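Local coordinates for protein ulvan Lyase-PL25 (Pseudoalteromonas sp. PLSV, PDB 5UAM) that cleaves ulvan, the sulfated cell-wall polysaccharide of green seaweeds, as a polysaccharide lyase of family 25 with a beta-propeller fold, at residues D384-W389 against V405-N410; A411-S416 against M428-K433; Y375-N380 against S388-H393; P424-L429 against M441-E446; K94-H99 against S435-K440. All coordinates share one frame; numbering follows the deposited sequence.

From the N terminus, the loop 94-99 comes first and waits longest for its partner: interaction 5 joins it to 435-440 across 335 residues, and interactions 1, 2 and 3 all lie within that span. Interaction 3 closes the tight hairpin of 375-380 with 388-393. Interaction 1 starts on the same strand, sharing Ser388 and Trp389, and closes the hairpin 384-392/400-408. Interaction 2 follows in series, closing a strandless 11-residue loop between 411-416 and 428-433 in the next sheet. Interaction 4 shares Met428 and Leu429 with it, closes the hairpin 428-433/439-444, and crosses interaction 5. Contacts 1 and 3 thus build one propeller sheet, 2 and 4 its neighbour, and 5 ties that neighbour to the active-site loop.

Interaction 1: residues D384-W389 against V405-N410; sequences DAVLSW and VLRKDN
Val386 CG2 lies over one face of the Arg407 guanidinium, displaced toward its rim and 3.5 Å from NH2, while Asp384 OD2 comes to the edge in the guanidinium plane. The carboxylate stands almost perpendicular to that plane, and the salt bridge, OD2 of Asp384 to NH1 of Arg407, is long at 3.8 Å; NH1 also bonds Gln381. Asp384 and Asp409 run side by side with OD2 and OD1 only 3.1 Å apart, a like-charge approach that the nearby arginine probably eases. At the other end Val405 CG2, in the conformer described, touches the Trp389 indole obliquely. On the face opposite Val386 and Arg407, Leu387 and Leu406 meet through their CB atoms. Ala385 and Lys408 exchange two backbone bonds, and Leu387 N donates to Leu406 O at 2.9 Å. Leu387 O takes Val405 N at 2.9 Å and Leu406 N weakly. Val405 and Leu406 thus both face Leu387, a classic beta bulge between the third and fourth strands of a four-stranded antiparallel propeller blade.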
# COMPACT_ATOMS: atom_id res chain seq x y z
N ASP A 384 16.48 -15.02 9.35
CA ASP A 384 15.11 -15.34 9.73
C ASP A 384 14.21 -14.14 9.55
O ASP A 384 14.60 -13.01 9.85
CB ASP A 384 15.02 -15.75 11.19
CG ASP A 384 15.75 -17.03 11.47
OD1 ASP A 384 16.32 -17.63 10.52
OD2 ASP A 384 15.76 -17.43 12.65
N ALA A 385 12.98 -14.41 9.12
CA ALA A 385 11.95 -13.39 8.99
C ALA A 385 11.12 -13.35 10.26
O ALA A 385 10.70 -14.40 10.76
CB ALA A 385 11.06 -13.75 7.81
N VAL A 386 10.88 -12.15 10.78
CA VAL A 386 10.11 -11.98 12.01
C VAL A 386 8.96 -11.02 11.72
O VAL A 386 9.14 -10.01 11.01
CB VAL A 386 10.98 -11.43 13.16
CG1 VAL A 386 10.18 -11.39 14.45
CG2 VAL A 386 12.27 -12.26 13.33
N LEU A 387 7.78 -11.32 12.26
CA LEU A 387 6.63 -10.41 12.25
C LEU A 387 6.15 -10.31 13.69
O LEU A 387 5.71 -11.32 14.26
CB LEU A 387 5.51 -10.90 11.33
CG LEU A 387 4.28 -9.99 11.23
CD1 LEU A 387 4.65 -8.70 10.56
CD2 LEU A 387 3.21 -10.66 10.44
N SER A 388 6.28 -9.14 14.31
CA SER A 388 5.97 -9.02 15.72
C SER A 388 5.35 -7.66 16.02
O SER A 388 5.47 -6.71 15.25
CB SER A 388 7.21 -9.24 16.58
OG SER A 388 8.20 -8.27 16.29
N TRP A 389 4.66 -7.61 17.15
CA TRP A 389 4.03 -6.39 17.64
C TRP A 389 5.03 -5.57 18.43
O TRP A 389 5.78 -6.09 19.26
CB TRP A 389 2.86 -6.74 18.56
CG TRP A 389 1.65 -7.30 17.85
CD1 TRP A 389 1.31 -8.61 17.73
CD2 TRP A 389 0.65 -6.56 17.14
NE1 TRP A 389 0.14 -8.73 17.00
CE2 TRP A 389 -0.29 -7.48 16.64
CE3 TRP A 389 0.45 -5.20 16.91
CZ2 TRP A 389 -1.41 -7.09 15.91
CZ3 TRP A 389 -0.68 -4.81 16.18
CH2 TRP A 389 -1.58 -5.76 15.70
N VAL A 405 4.09 -12.97 15.97
CA VAL A 405 2.93 -13.60 15.36
C VAL A 405 3.35 -14.63 14.31
O VAL A 405 2.63 -15.59 14.05
CB VAL A 405 2.06 -12.50 14.74
CG1 VAL A 405 0.88 -13.06 14.01
CG2 VAL A 405 1.59 -11.52 15.82
N LEU A 406 4.50 -14.41 13.68
CA LEU A 406 4.99 -15.34 12.68
C LEU A 406 6.50 -15.18 12.57
O LEU A 406 7.00 -14.06 12.59
CB LEU A 406 4.34 -15.09 11.30
CG LEU A 406 4.40 -16.24 10.32
CD1 LEU A 406 3.54 -17.38 10.77
CD2 LEU A 406 3.96 -15.76 8.94
N ARG A 407 7.21 -16.31 12.50
CA ARG A 407 8.66 -16.26 12.36
C ARG A 407 9.06 -17.44 11.49
O ARG A 407 8.62 -18.56 11.75
CB ARG A 407 9.34 -16.34 13.73
CG ARG A 407 10.82 -16.09 13.66
CD ARG A 407 11.48 -16.02 15.04
NE ARG A 407 12.92 -15.81 14.89
CZ ARG A 407 13.62 -14.85 15.47
NH1 ARG A 407 14.92 -14.77 15.23
NH2 ARG A 407 13.05 -13.98 16.31
N LYS A 408 9.85 -17.17 10.45
CA LYS A 408 10.27 -18.25 9.55
C LYS A 408 11.75 -18.15 9.25
O LYS A 408 12.25 -17.11 8.81
CB LYS A 408 9.46 -18.22 8.24
CG LYS A 408 7.96 -18.37 8.44
CD LYS A 408 7.60 -19.79 8.79
CE LYS A 408 6.12 -19.94 9.00
NZ LYS A 408 5.77 -21.33 9.39
N ASP A 409 12.46 -19.25 9.43
CA ASP A 409 13.87 -19.30 9.08
C ASP A 409 14.03 -19.21 7.57
O ASP A 409 13.20 -19.69 6.79
CB ASP A 409 14.48 -20.63 9.54
CG ASP A 409 14.19 -20.95 10.99
OD1 ASP A 409 14.55 -20.15 11.88
OD2 ASP A 409 13.63 -22.02 11.27
N ASN A 410 15.17 -18.63 7.15
CA ASN A 410 15.60 -18.68 5.76
C ASN A 410 14.57 -18.06 4.83
O ASN A 410 14.29 -18.59 3.76
CB ASN A 410 15.93 -20.12 5.35
CG ASN A 410 16.86 -20.79 6.33
OD1 ASN A 410 16.58 -21.88 6.86
ND2 ASN A 410 18.00 -20.16 6.56

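Interaction 2: residues A411-S416 against M428-K433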
# COMPACT_ATOMS: atom_id res chain seq x y z
N ALA A 411 14.05 -16.90 5.23
CA ALA A 411 12.98 -16.27 4.48
C ALA A 411 12.98 -14.78 4.80
O ALA A 411 13.68 -14.32 5.69
CB ALA A 411 11.62 -16.86 4.88
N SER A 412 12.18 -14.04 4.03
CA SER A 412 11.84 -12.67 4.37
C SER A 412 10.35 -12.50 4.09
O SER A 412 9.77 -13.23 3.30
CB SER A 412 12.64 -11.63 3.59
OG SER A 412 12.37 -11.69 2.20
N PHE A 413 9.73 -11.54 4.77
CA PHE A 413 8.30 -11.35 4.65
C PHE A 413 7.96 -10.11 3.84
O PHE A 413 8.58 -9.05 4.01
CB PHE A 413 7.61 -11.17 6.02
CG PHE A 413 7.62 -12.39 6.90
CD1 PHE A 413 7.56 -13.68 6.37
CD2 PHE A 413 7.61 -12.26 8.27
CE1 PHE A 413 7.54 -14.80 7.18
CE2 PHE A 413 7.62 -13.38 9.12
CZ PHE A 413 7.56 -14.65 8.57
N ALA A 414 6.97 -10.24 2.98
CA ALA A 414 6.22 -9.11 2.45
C ALA A 414 4.91 -9.06 3.22
O ALA A 414 4.32 -10.11 3.49
CB ALA A 414 5.94 -9.33 0.96
N ILE A 415 4.44 -7.85 3.54
CA ILE A 415 3.23 -7.69 4.33
C ILE A 415 2.25 -6.73 3.66
O ILE A 415 2.63 -5.86 2.88
CB ILE A 415 3.51 -7.23 5.77
CG1 ILE A 415 4.35 -5.95 5.81
CG2 ILE A 415 4.22 -8.38 6.53
CD1 ILE A 415 4.35 -5.29 7.20
N SER A 416 0.98 -6.92 3.98
CA SER A 416 -0.06 -5.96 3.63
C SER A 416 -0.20 -4.90 4.71
O SER A 416 0.31 -5.03 5.83
CB SER A 416 -1.42 -6.65 3.48
OG SER A 416 -1.92 -7.12 4.73
N MET A 428 -3.64 -9.03 9.28
CA MET A 428 -2.63 -8.70 8.29
C MET A 428 -2.35 -9.94 7.46
O MET A 428 -2.41 -11.06 7.96
CB MET A 428 -1.35 -8.18 8.97
CG MET A 428 -0.24 -7.76 8.03
SD MET A 428 1.21 -7.10 8.90
CE MET A 428 0.73 -5.40 9.21
N LEU A 429 -1.99 -9.71 6.20
CA LEU A 429 -1.52 -10.75 5.29
C LEU A 429 -0.00 -10.74 5.22
O LEU A 429 0.63 -9.67 5.29
CB LEU A 429 -2.12 -10.54 3.91
CG LEU A 429 -3.60 -10.85 3.85
CD1 LEU A 429 -4.28 -10.16 2.71
CD2 LEU A 429 -3.80 -12.36 3.73
N VAL A 430 0.59 -11.93 5.09
CA VAL A 430 2.03 -12.10 5.10
C VAL A 430 2.39 -13.09 4.00
O VAL A 430 1.71 -14.10 3.83
CB VAL A 430 2.52 -12.68 6.45
CG1 VAL A 430 4.05 -12.55 6.56
CG2 VAL A 430 1.84 -12.02 7.61
N ALA A 431 3.48 -12.81 3.29
CA ALA A 431 4.03 -13.72 2.28
C ALA A 431 5.43 -14.13 2.69
O ALA A 431 6.28 -13.29 2.97
CB ALA A 431 4.07 -13.03 0.91
N GLU A 432 5.67 -15.44 2.72
CA GLU A 432 6.95 -16.00 3.16
C GLU A 432 7.83 -16.16 1.92
O GLU A 432 7.82 -17.19 1.25
CB GLU A 432 6.71 -17.34 3.85
CG GLU A 432 7.95 -18.08 4.33
CD GLU A 432 7.63 -19.47 4.81
OE1 GLU A 432 6.52 -19.96 4.53
OE2 GLU A 432 8.49 -20.07 5.46
N LYS A 433 8.59 -15.12 1.60
CA LYS A 433 9.44 -15.13 0.42
C LYS A 433 10.66 -16.00 0.67
O LYS A 433 11.46 -15.72 1.57
CB LYS A 433 9.88 -13.72 0.08
CG LYS A 433 8.72 -12.79 -0.23
CD LYS A 433 9.20 -11.47 -0.77
CE LYS A 433 9.86 -10.63 0.30
NZ LYS A 433 10.30 -9.31 -0.23
O HOH W 1 13.94 -14.40 1.09
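Val430 CG1 sits over one face of the Phe413 ring, 3.9 Å from the centroid and displaced toward CG and CD1, a CH-pi contact. CG1 is anti to the backbone N (chi1 -167°), which carries this methyl to the ring. Beside it, Ile415 crosses Met428, with CB of Ile415 3.9 Å from SD; the bend of the methionine at chi3 leaves CE 4.1 Å from Ile415 CD1. Phe413, Ile415 and Val430 share this face of the sheet, which packs on Leu387 of the neighbouring sheet, as expected where successive blades of a beta-propeller stack. On the other face Ala414 CB meets Ala431 CB. Ala414 N donates to Ala431 O at 3.1 Å. In return, Ala431 N donates to Ala414 O at 2.8 Å. Farther out, Ser416 grips Leu429 twice: its N donates to Leu429 O, and its OG accepts from Leu429 N at 3.0 Å. Ser416 O is buried without a polar partner; Met428 CE lies against it. At the far end Ser412 and Lys433 trade backbone bonds. A water donates to Lys433 O, while Lys433 NZ, in the conformer described, extends to Asn36, a residue assigned to substrate binding.

Interaction 3: residues Y375-N380 against S388-H393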
# COMPACT_ATOMS: atom_id res chain seq x y z
N TYR A 375 2.66 -1.17 16.38
CA TYR A 375 3.01 -1.61 15.03
C TYR A 375 3.01 -3.12 14.97
O TYR A 375 3.45 -3.78 15.91
CB TYR A 375 4.42 -1.16 14.66
CG TYR A 375 4.52 0.23 14.09
CD1 TYR A 375 4.55 1.33 14.92
CD2 TYR A 375 4.59 0.44 12.72
CE1 TYR A 375 4.63 2.61 14.40
CE2 TYR A 375 4.69 1.71 12.19
CZ TYR A 375 4.70 2.79 13.03
OH TYR A 375 4.79 4.06 12.48
N LEU A 376 2.54 -3.65 13.86
CA LEU A 376 2.84 -5.02 13.48
C LEU A 376 3.87 -4.89 12.36
O LEU A 376 3.56 -4.38 11.27
CB LEU A 376 1.57 -5.76 13.06
CG LEU A 376 1.73 -7.25 12.77
CD1 LEU A 376 2.44 -7.97 13.91
CD2 LEU A 376 0.37 -7.90 12.55
N THR A 377 5.12 -5.24 12.68
CA THR A 377 6.24 -4.90 11.82
C THR A 377 7.06 -6.14 11.50
O THR A 377 7.21 -7.04 12.33
CB THR A 377 7.09 -3.79 12.46
OG1 THR A 377 8.34 -3.64 11.76
CG2 THR A 377 7.37 -4.09 13.86
N THR A 378 7.56 -6.19 10.28
CA THR A 378 8.48 -7.25 9.90
C THR A 378 9.90 -6.73 9.78
O THR A 378 10.14 -5.62 9.31
CB THR A 378 8.04 -8.00 8.63
OG1 THR A 378 8.94 -9.10 8.40
CG2 THR A 378 8.08 -7.13 7.42
N TYR A 379 10.84 -7.57 10.20
CA TYR A 379 12.26 -7.30 10.16
C TYR A 379 12.94 -8.65 10.07
O TYR A 379 12.30 -9.69 10.23
CB TYR A 379 12.68 -6.48 11.38
CG TYR A 379 12.59 -7.21 12.70
CD1 TYR A 379 11.39 -7.28 13.42
CD2 TYR A 379 13.70 -7.81 13.24
CE1 TYR A 379 11.34 -7.95 14.64
CE2 TYR A 379 13.65 -8.49 14.45
CZ TYR A 379 12.47 -8.55 15.15
OH TYR A 379 12.43 -9.22 16.35
N ASN A 380 14.24 -8.66 9.79
CA ASN A 380 14.98 -9.91 9.80
C ASN A 380 15.97 -9.92 10.95
O ASN A 380 16.53 -8.89 11.33
CB ASN A 380 15.64 -10.23 8.45
CG ASN A 380 14.70 -10.98 7.48
OD1 ASN A 380 13.51 -10.64 7.37
ND2 ASN A 380 15.22 -12.00 6.80
N SER A 388 6.28 -9.14 14.31
CA SER A 388 5.97 -9.02 15.72
C SER A 388 5.35 -7.66 16.02
O SER A 388 5.47 -6.71 15.25
CB SER A 388 7.21 -9.24 16.58
OG SER A 388 8.20 -8.27 16.29
N TRP A 389 4.66 -7.61 17.15
CA TRP A 389 4.03 -6.39 17.64
C TRP A 389 5.03 -5.57 18.43
O TRP A 389 5.78 -6.09 19.26
CB TRP A 389 2.86 -6.74 18.56
CG TRP A 389 1.65 -7.30 17.85
CD1 TRP A 389 1.31 -8.61 17.73
CD2 TRP A 389 0.65 -6.56 17.14
NE1 TRP A 389 0.14 -8.73 17.00
CE2 TRP A 389 -0.29 -7.48 16.64
CE3 TRP A 389 0.45 -5.20 16.91
CZ2 TRP A 389 -1.41 -7.09 15.91
CZ3 TRP A 389 -0.68 -4.81 16.18
CH2 TRP A 389 -1.58 -5.76 15.70
N TRP A 390 5.04 -4.26 18.18
CA TRP A 390 5.87 -3.30 18.91
C TRP A 390 4.96 -2.21 19.46
O TRP A 390 4.18 -1.61 18.71
CB TRP A 390 6.92 -2.70 17.99
CG TRP A 390 7.96 -3.70 17.60
CD1 TRP A 390 7.81 -4.75 16.74
CD2 TRP A 390 9.31 -3.77 18.07
NE1 TRP A 390 8.97 -5.46 16.64
CE2 TRP A 390 9.92 -4.88 17.45
CE3 TRP A 390 10.06 -2.99 18.95
CZ2 TRP A 390 11.24 -5.24 17.70
CZ3 TRP A 390 11.37 -3.36 19.21
CH2 TRP A 390 11.95 -4.47 18.58
N GLN A 391 5.06 -1.96 20.77
CA GLN A 391 4.13 -1.10 21.49
C GLN A 391 4.85 0.11 22.06
O GLN A 391 5.89 -0.03 22.72
CB GLN A 391 3.47 -1.88 22.63
CG GLN A 391 2.64 -1.02 23.59
CD GLN A 391 1.23 -0.82 23.11
OE1 GLN A 391 0.46 -1.77 22.98
NE2 GLN A 391 0.86 0.43 22.87
N SER A 392 4.27 1.28 21.86
CA SER A 392 4.72 2.50 22.52
C SER A 392 3.60 3.02 23.40
O SER A 392 2.42 2.94 23.03
CB SER A 392 5.08 3.58 21.50
OG SER A 392 5.39 4.81 22.16
N HIS A 393 3.97 3.57 24.56
CA HIS A 393 3.04 4.31 25.40
C HIS A 393 3.48 5.76 25.61
O HIS A 393 2.93 6.44 26.49
CB HIS A 393 2.87 3.62 26.76
CG HIS A 393 2.15 2.32 26.67
ND1 HIS A 393 0.81 2.23 26.39
CD2 HIS A 393 2.59 1.04 26.81
CE1 HIS A 393 0.44 0.96 26.37
NE2 HIS A 393 1.51 0.22 26.62
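Leu376 lies under the indole of Trp389 and can be followed outward from its CB, which faces the six-membered ring at 4.0 Å from CZ3. CG is anti to the backbone N (chi1 -174°), and from it the two methyls divide the work. CD1 sits almost on the normal of the five-membered ring, 3.8 Å from its centroid, in a CH-pi contact, and also touches Ser388 O at 3.5 Å. CD2 lies over the same indole near the benzo part, 3.9 Å from CZ2. Arg374 makes a cation-pi contact with this indole as well.

The other face of the sheet carries Tyr375, Thr377, Ser388 and Trp390. Tyr379 and Trp390 cross at about a right angle, with Tyr379 CE1 4.1 Å from Trp390 CZ2. Ser388 OG lies in the plane of the Tyr379 ring at its edge, near CE1, and takes a weak bond from Trp390 NE1. Glu401 joins this cluster, bonded to both Ser388 OG and Tyr379 OH.

Two reciprocal backbone pairs hold the strands, Tyr375 with Trp390 and Thr377 with Ser388; the Thr377 N to Ser388 O bond of 3.0 Å is nearly straight at 176°. The chemistry is therefore divided by face: aliphatic carbon against indole on one, and on the other a polar cluster in which a single carboxylate oxygen, Glu401 OE2, is bonded to two hydroxyls and probably fixes the orientation of both side chains.

Interaction 4: residues P424-L429 against M441-E446; sequences PDAQML and MYLVGE
Val444 O is gripped by two consecutive amides, Gln427 N at 2.7 Å and Met428 N at 3.2 Å, both somewhat tilted from the carbonyl plane. Both residues therefore face Val444, a classic beta bulge in the 428-433/439-444 hairpin; the return bond, Val444 N to Met428 O, is nearly straight at 175°. The Gln427 amide nitrogen NE2 forks between two acceptors: Glu446 OE2, 2.9 Å away, in the amide plane but reached from above the carboxylate plane, and Pro424 O at 3.2 Å. Pro424 O also receives a weak bond from Glu446 N. Gly445 fits closely against this turn, with CA 3.2 Å from Pro424 O. On the apolar side Leu443 spreads its methyls: CD2 meets Ala426 CB at 3.7 Å, and CD1 meets Leu429 CD2 at 4.1 Å. Val444 CG2 touches Met428 CB on the other face. Glu446 OE1 forms a salt bridge with Arg374 while OE2 takes the Gln427 amide, a setting that would tend to keep the carboxylate ionised.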
# COMPACT_ATOMS: atom_id res chain seq x y z
N PRO A 424 -9.76 -9.27 15.61
CA PRO A 424 -8.45 -9.62 16.19
C PRO A 424 -7.81 -10.84 15.57
O PRO A 424 -6.58 -10.88 15.46
CB PRO A 424 -8.78 -9.81 17.67
CG PRO A 424 -9.94 -8.90 17.93
CD PRO A 424 -10.76 -8.96 16.65
N ASP A 425 -8.59 -11.83 15.13
CA ASP A 425 -7.99 -13.05 14.58
C ASP A 425 -7.41 -12.88 13.18
O ASP A 425 -6.65 -13.76 12.75
CB ASP A 425 -9.02 -14.18 14.53
CG ASP A 425 -9.28 -14.81 15.89
OD1 ASP A 425 -8.57 -14.47 16.86
OD2 ASP A 425 -10.19 -15.67 15.97
N ALA A 426 -7.68 -11.78 12.48
CA ALA A 426 -7.29 -11.70 11.07
C ALA A 426 -7.02 -10.23 10.73
O ALA A 426 -7.88 -9.52 10.21
CB ALA A 426 -8.39 -12.29 10.21
N GLN A 427 -5.79 -9.81 10.99
CA GLN A 427 -5.39 -8.42 10.90
C GLN A 427 -4.46 -8.09 9.74
O GLN A 427 -4.44 -6.95 9.30
CB GLN A 427 -4.72 -7.99 12.20
CG GLN A 427 -5.65 -8.10 13.37
CD GLN A 427 -5.14 -7.39 14.57
OE1 GLN A 427 -4.88 -6.17 14.55
NE2 GLN A 427 -5.01 -8.12 15.65
N MET A 428 -3.64 -9.03 9.28
CA MET A 428 -2.63 -8.70 8.29
C MET A 428 -2.35 -9.94 7.46
O MET A 428 -2.41 -11.06 7.96
CB MET A 428 -1.35 -8.18 8.97
CG MET A 428 -0.24 -7.76 8.03
SD MET A 428 1.21 -7.10 8.90
CE MET A 428 0.73 -5.40 9.21
N LEU A 429 -1.99 -9.71 6.20
CA LEU A 429 -1.52 -10.75 5.29
C LEU A 429 -0.00 -10.74 5.22
O LEU A 429 0.63 -9.67 5.29
CB LEU A 429 -2.12 -10.54 3.91
CG LEU A 429 -3.60 -10.85 3.85
CD1 LEU A 429 -4.28 -10.16 2.71
CD2 LEU A 429 -3.80 -12.36 3.73
N MET A 441 1.33 -18.07 1.72
CA MET A 441 0.55 -16.90 2.10
C MET A 441 -0.15 -17.18 3.42
O MET A 441 -0.78 -18.24 3.59
CB MET A 441 -0.49 -16.62 1.03
CG MET A 441 0.05 -16.44 -0.37
SD MET A 441 1.26 -15.12 -0.51
CE MET A 441 0.31 -13.73 0.14
N TYR A 442 -0.07 -16.22 4.34
CA TYR A 442 -0.59 -16.38 5.68
C TYR A 442 -1.50 -15.22 6.05
O TYR A 442 -1.20 -14.07 5.75
CB TYR A 442 0.53 -16.42 6.71
CG TYR A 442 1.57 -17.52 6.52
CD1 TYR A 442 2.50 -17.46 5.50
CD2 TYR A 442 1.62 -18.61 7.38
CE1 TYR A 442 3.47 -18.45 5.34
CE2 TYR A 442 2.59 -19.61 7.23
CZ TYR A 442 3.49 -19.53 6.20
OH TYR A 442 4.43 -20.53 6.04
N LEU A 443 -2.57 -15.53 6.77
CA LEU A 443 -3.44 -14.52 7.38
C LEU A 443 -3.19 -14.60 8.88
O LEU A 443 -3.39 -15.66 9.49
CB LEU A 443 -4.90 -14.83 7.05
CG LEU A 443 -5.98 -13.98 7.72
CD1 LEU A 443 -5.80 -12.52 7.35
CD2 LEU A 443 -7.37 -14.49 7.35
N VAL A 444 -2.75 -13.50 9.49
CA VAL A 444 -2.34 -13.51 10.89
C VAL A 444 -3.18 -12.54 11.71
O VAL A 444 -3.67 -11.52 11.21
CB VAL A 444 -0.84 -13.24 11.12
CG1 VAL A 444 -0.00 -14.26 10.38
CG2 VAL A 444 -0.47 -11.82 10.71
N GLY A 445 -3.30 -12.87 12.99
CA GLY A 445 -3.97 -12.01 13.95
C GLY A 445 -3.12 -11.62 15.14
O GLY A 445 -1.91 -11.38 15.03
N GLU A 446 -3.75 -11.52 16.31
CA GLU A 446 -3.03 -11.08 17.50
C GLU A 446 -1.94 -12.05 17.89
O GLU A 446 -0.92 -11.64 18.47
CB GLU A 446 -3.99 -10.93 18.68
CG GLU A 446 -4.81 -9.68 18.67
CD GLU A 446 -3.97 -8.42 18.87
OE1 GLU A 446 -2.91 -8.49 19.53
OE2 GLU A 446 -4.39 -7.36 18.38

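Interaction 5: residues K94-H99 against S435-K440; sequences KKFDNH and SDEGIK. With PO4 (phosphate ion), chain E.
Lys95 and Phe96 approach Asp436 and Glu437 as loop against turn, without strand pairing, the nearest CA atoms (Phe96 and Asp436) being 8.2 Å apart. The extended Lys95 side chain meets Asp436 tip to tip and crosses Glu437 at about a right angle. Its NZ forms salt bridges with both: Asp436 OD1 at 2.9 Å, met on the syn side though out of the carboxylate plane, and Glu437 OE2 at 2.9 Å through the anti lone pair. One ammonium thus bridges two neighbouring carboxylates at the surface and would partly offset their repulsion.

Asp436 CG lies between the backbone N and the carbonyl carbon (chi1 58°) and comes to the edge of the Phe96 ring, in its plane, 3.7 Å from CE2. The carboxylate is turned 85° from the ring. Glu437 CG comes obliquely to CZ at 3.7 Å, and Phe96 also rests on Val34 and Glu62.

Beyond Phe96 the loop folds into an Asx turn, Asp97 OD1 accepting from His99 N at 2.9 Å. His99 ND1 donates to Asp97 O at 3.0 Å, leaving NE2 directed at a phosphate oxygen, O3, 2.5 Å away. This ion, probably from the crystallisation liquor, is also held by His119, Arg180, His184 and Tyr222. All four are assigned to substrate binding, as is Asn98, and His99 is assigned as the proton donor with Tyr164 as acceptor: the catalytic site of this propeller lyase.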
# COMPACT_ATOMS: atom_id res chain seq x y z
N LYS A 94 12.58 -7.52 -16.14
CA LYS A 94 12.63 -8.07 -14.79
C LYS A 94 11.69 -9.26 -14.69
O LYS A 94 10.58 -9.24 -15.25
CB LYS A 94 12.24 -6.98 -13.79
CG LYS A 94 12.50 -7.34 -12.34
CD LYS A 94 12.45 -6.10 -11.46
CE LYS A 94 12.64 -6.45 -9.98
NZ LYS A 94 11.58 -7.38 -9.45
N LYS A 95 12.12 -10.31 -13.98
CA LYS A 95 11.32 -11.53 -13.93
C LYS A 95 9.92 -11.24 -13.41
O LYS A 95 8.92 -11.66 -14.01
CB LYS A 95 11.99 -12.62 -13.10
CG LYS A 95 11.23 -13.94 -13.14
CD LYS A 95 11.93 -15.05 -12.35
CE LYS A 95 11.07 -16.31 -12.29
NZ LYS A 95 11.55 -17.30 -11.26
N PHE A 96 9.82 -10.54 -12.27
CA PHE A 96 8.53 -10.17 -11.70
C PHE A 96 8.48 -8.67 -11.46
O PHE A 96 9.42 -8.08 -10.91
CB PHE A 96 8.23 -10.91 -10.40
CG PHE A 96 7.98 -12.38 -10.59
CD1 PHE A 96 6.85 -12.82 -11.26
CD2 PHE A 96 8.90 -13.32 -10.16
CE1 PHE A 96 6.64 -14.16 -11.49
CE2 PHE A 96 8.67 -14.67 -10.38
CZ PHE A 96 7.55 -15.08 -11.04
N ASP A 97 7.38 -8.05 -11.89
CA ASP A 97 7.23 -6.60 -11.81
C ASP A 97 6.67 -6.17 -10.46
O ASP A 97 7.23 -5.27 -9.83
CB ASP A 97 6.32 -6.13 -12.95
CG ASP A 97 6.07 -4.64 -12.91
OD1 ASP A 97 5.41 -4.17 -11.96
OD2 ASP A 97 6.54 -3.94 -13.83
N ASN A 98 5.60 -6.82 -10.01
CA ASN A 98 4.99 -6.69 -8.69
C ASN A 98 4.12 -5.47 -8.51
O ASN A 98 3.40 -5.39 -7.51
CB ASN A 98 6.01 -6.72 -7.54
CG ASN A 98 6.88 -7.93 -7.56
OD1 ASN A 98 6.39 -9.06 -7.68
ND2 ASN A 98 8.18 -7.73 -7.48
N HIS A 99 4.11 -4.51 -9.44
CA HIS A 99 3.40 -3.27 -9.17
C HIS A 99 1.90 -3.37 -9.38
O HIS A 99 1.17 -2.42 -9.03
CB HIS A 99 3.94 -2.16 -10.05
CG HIS A 99 5.28 -1.66 -9.64
ND1 HIS A 99 6.42 -2.43 -9.72
CD2 HIS A 99 5.66 -0.47 -9.13
CE1 HIS A 99 7.45 -1.73 -9.30
NE2 HIS A 99 7.02 -0.53 -8.94
N SER A 435 11.95 -18.42 -2.46
CA SER A 435 12.29 -18.07 -3.82
C SER A 435 11.26 -17.07 -4.31
O SER A 435 10.51 -16.50 -3.52
CB SER A 435 12.33 -19.30 -4.71
OG SER A 435 11.04 -19.81 -4.86
N ASP A 436 11.23 -16.83 -5.61
CA ASP A 436 10.25 -15.88 -6.11
C ASP A 436 9.00 -16.54 -6.66
O ASP A 436 8.14 -15.84 -7.21
CB ASP A 436 10.88 -14.91 -7.12
CG ASP A 436 11.51 -15.60 -8.28
OD1 ASP A 436 11.36 -16.83 -8.43
OD2 ASP A 436 12.17 -14.88 -9.06
N GLU A 437 8.83 -17.84 -6.48
CA GLU A 437 7.58 -18.51 -6.83
C GLU A 437 7.21 -19.48 -5.72
O GLU A 437 8.00 -19.77 -4.83
CB GLU A 437 7.65 -19.21 -8.18
CG GLU A 437 8.03 -18.29 -9.35
CD GLU A 437 8.08 -19.03 -10.67
OE1 GLU A 437 7.16 -19.84 -10.93
OE2 GLU A 437 9.03 -18.82 -11.44
N GLY A 438 5.96 -19.96 -5.76
CA GLY A 438 5.52 -20.91 -4.75
C GLY A 438 5.50 -20.36 -3.34
O GLY A 438 5.75 -21.08 -2.37
N ILE A 439 5.18 -19.08 -3.20
CA ILE A 439 5.29 -18.40 -1.93
C ILE A 439 4.06 -18.68 -1.08
O ILE A 439 2.92 -18.50 -1.52
CB ILE A 439 5.47 -16.88 -2.15
CG1 ILE A 439 6.79 -16.62 -2.85
CG2 ILE A 439 5.41 -16.12 -0.82
CD1 ILE A 439 6.97 -15.21 -3.33
N LYS A 440 4.30 -19.11 0.16
CA LYS A 440 3.23 -19.40 1.10
C LYS A 440 2.65 -18.12 1.68
O LYS A 440 3.38 -17.19 2.05
CB LYS A 440 3.72 -20.33 2.21
CG LYS A 440 4.05 -21.70 1.68
CD LYS A 440 4.55 -22.60 2.81
CE LYS A 440 4.88 -24.00 2.33
NZ LYS A 440 6.13 -24.02 1.52
P PO4 E . 8.32 2.70 -9.52
O1 PO4 E . 9.71 2.96 -10.07
O2 PO4 E . 7.83 3.88 -8.78
O3 PO4 E . 8.47 1.52 -8.59
O4 PO4 E . 7.40 2.41 -10.71